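Local coordinates for capsid protein (Macrobrachium rosenbergii nodavirus, PDB 5YKX), which probably forms the protruding domain of the nodavirus shell, the surface spike built when capsid subunits pair on the virion, at residues B[59-64]-B[96-101]. Numbering follows the deposited sequence.
Sequences CTITCN and ATFTLV. With CD (cadmium ion), chain E; SO4 (sulfate ion), chain G.
Two neighbouring antiparallel strands of a beta-sandwich, 57-62 and 96-104, pair here through Thr60 with Val101 and Thr62 with Thr99, both hydrogen-bonded pairs. Each gives two reciprocal bonds: Thr60 N reaches Val101 O at 2.8 Å with an N-H...O angle of 168°, answered by Val101 N to Thr60 O, and Thr62 N reaches Thr99 O at 2.9 Å, answered by Thr99 N to Thr62 O. Between them Ile61 faces Leu100 as a non-hydrogen-bonded pair, where Ile61 CA-H also points at Thr99 O. The two faces of the sheet differ. On the buried one, the side chains of Ile61 and Leu100 run side by side, Ile61 CD1 lying 3.8 Å from Leu100 CD2; Ile61 CG2, its other branch, set anti to the backbone N by a chi1 of -52°, meets Phe98 CB at 3.7 Å. The ring of Phe98 continues this layer against Phe88, edge-to-face. On the face of Thr60, Thr62, Thr99 and Val101, one water joins Thr60 OG1 to Val101 O, and another links Thr62 OG1 with Thr99 O. Past the end of strand 57-62, cadmium joins the loop residue Cys63 to strand 96-104, held by Cys63 SG at 2.3 Å and Thr97 O at 2.4 Å, with two waters. Cys63 SG, anti to its own N (chi1 170°), is thereby directed at the metal. Such two-faced pairing, with a buried apolar face and a more open, mostly threonine face, is characteristic of beta-sandwich sheets.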
loop_
_atom_site.group_PDB
_atom_site.type_symbol
_atom_site.label_atom_id
_atom_site.label_comp_id
_atom_site.label_asym_id
_atom_site.label_seq_id
_atom_site.Cartn_x
_atom_site.Cartn_y
_atom_site.Cartn_z
ATOM N N CYS B 59 5.176 10.062 -11.139
ATOM C CA CYS B 59 3.854 9.603 -11.689
ATOM C C CYS B 59 2.799 9.864 -10.633
ATOM O O CYS B 59 2.995 9.496 -9.476
ATOM C CB CYS B 59 3.891 8.148 -12.004
ATOM S SG CYS B 59 2.251 7.524 -12.608
ATOM N N THR B 60 1.717 10.570 -10.995
ATOM C CA THR B 60 0.588 10.805 -10.110
ATOM C C THR B 60 -0.660 10.304 -10.752
ATOM O O THR B 60 -0.879 10.540 -11.948
ATOM C CB THR B 60 0.428 12.282 -9.805
ATOM O OG1 THR B 60 1.641 12.769 -9.284
ATOM C CG2 THR B 60 -0.691 12.532 -8.695
ATOM N N ILE B 61 -1.432 9.487 -10.023
ATOM C CA ILE B 61 -2.684 8.866 -10.507
ATOM C C ILE B 61 -3.885 9.388 -9.725
ATOM O O ILE B 61 -3.828 9.524 -8.494
ATOM C CB ILE B 61 -2.600 7.388 -10.383
ATOM C CG1 ILE B 61 -1.262 7.049 -11.095
ATOM C CG2 ILE B 61 -3.792 6.631 -11.073
ATOM C CD1 ILE B 61 -1.044 5.683 -11.428
ATOM N N THR B 62 -4.962 9.698 -10.446
ATOM C CA THR B 62 -6.187 10.048 -9.818
ATOM C C THR B 62 -7.353 9.529 -10.649
ATOM O O THR B 62 -7.182 9.049 -11.762
ATOM C CB THR B 62 -6.380 11.561 -9.677
ATOM O OG1 THR B 62 -6.287 12.166 -10.955
ATOM C CG2 THR B 62 -5.315 12.209 -8.852
ATOM N N CYS B 63 -8.560 9.623 -10.079
ATOM C CA CYS B 63 -9.845 9.324 -10.856
ATOM C C CYS B 63 -10.654 10.576 -10.767
ATOM O O CYS B 63 -10.885 11.103 -9.642
ATOM C CB CYS B 63 -10.603 8.131 -10.345
ATOM S SG CYS B 63 -12.280 7.969 -11.090
ATOM N N ASN B 64 -11.053 11.113 -11.921
ATOM C CA ASN B 64 -11.777 12.400 -11.903
ATOM C C ASN B 64 -13.289 12.320 -11.539
ATOM O O ASN B 64 -13.915 13.354 -11.480
ATOM C CB ASN B 64 -11.562 13.221 -13.184
ATOM C CG ASN B 64 -12.184 12.581 -14.404
ATOM O OD1 ASN B 64 -12.872 11.577 -14.314
ATOM N ND2 ASN B 64 -11.866 13.114 -15.563
ATOM N N ALA B 96 -12.944 0.473 -14.310
ATOM C CA ALA B 96 -12.662 1.768 -13.807
ATOM C C ALA B 96 -11.523 2.364 -14.617
ATOM O O ALA B 96 -10.658 1.660 -15.100
ATOM C CB ALA B 96 -12.300 1.718 -12.346
ATOM N N THR B 97 -11.525 3.692 -14.694
ATOM C CA THR B 97 -10.525 4.453 -15.425
ATOM C C THR B 97 -9.763 5.415 -14.538
ATOM O O THR B 97 -10.304 5.942 -13.597
ATOM C CB THR B 97 -11.240 5.224 -16.561
ATOM O OG1 THR B 97 -11.805 4.238 -17.427
ATOM C CG2 THR B 97 -10.207 5.984 -17.412
ATOM N N PHE B 98 -8.465 5.595 -14.824
ATOM C CA PHE B 98 -7.580 6.461 -13.998
ATOM C C PHE B 98 -6.844 7.386 -14.910
ATOM O O PHE B 98 -6.577 7.047 -16.066
ATOM C CB PHE B 98 -6.632 5.577 -13.206
ATOM C CG PHE B 98 -7.365 4.652 -12.297
ATOM C CD1 PHE B 98 -7.778 3.406 -12.765
ATOM C CD2 PHE B 98 -7.764 5.072 -11.035
ATOM C CE1 PHE B 98 -8.537 2.566 -11.968
ATOM C CE2 PHE B 98 -8.484 4.183 -10.206
ATOM C CZ PHE B 98 -8.870 2.951 -10.687
ATOM N N THR B 99 -6.597 8.552 -14.428
ATOM C CA THR B 99 -5.766 9.530 -15.057
ATOM C C THR B 99 -4.355 9.518 -14.505
ATOM O O THR B 99 -4.161 9.574 -13.282
ATOM C CB THR B 99 -6.307 10.935 -14.805
ATOM O OG1 THR B 99 -7.692 10.964 -15.254
ATOM C CG2 THR B 99 -5.513 11.964 -15.559
ATOM N N LEU B 100 -3.397 9.439 -15.436
ATOM C CA LEU B 100 -1.957 9.474 -15.081
ATOM C C LEU B 100 -1.312 10.682 -15.597
ATOM O O LEU B 100 -1.507 11.012 -16.752
ATOM C CB LEU B 100 -1.286 8.214 -15.634
ATOM C CG LEU B 100 -1.768 6.844 -15.094
ATOM C CD1 LEU B 100 -2.886 6.265 -15.909
ATOM C CD2 LEU B 100 -0.602 5.840 -15.197
ATOM N N VAL B 101 -0.564 11.371 -14.756
ATOM C CA VAL B 101 0.279 12.519 -15.111
ATOM C C VAL B 101 1.708 12.167 -14.689
ATOM O O VAL B 101 1.972 11.787 -13.515
ATOM C CB VAL B 101 -0.179 13.788 -14.412
ATOM C CG1 VAL B 101 0.682 14.974 -14.810
ATOM C CG2 VAL B 101 -1.644 14.062 -14.701
HETATM CD CD CD E . -12.110 7.435 -13.346
HETATM S S SO4 G . -10.824 9.105 -15.230
HETATM O O1 SO4 G . -11.692 7.903 -14.960
HETATM O O2 SO4 G . -11.967 10.026 -15.062
HETATM O O3 SO4 G . -10.110 9.497 -16.551
HETATM O O4 SO4 G . -9.955 9.599 -14.172
HETATM O O HOH W 1 3.260 13.594 -11.765
HETATM O O HOH W 2 -3.178 12.375 -11.948
HETATM O O HOH W 3 -13.478 5.843 -14.002
HETATM O O HOH W 4 -14.487 7.654 -14.215
#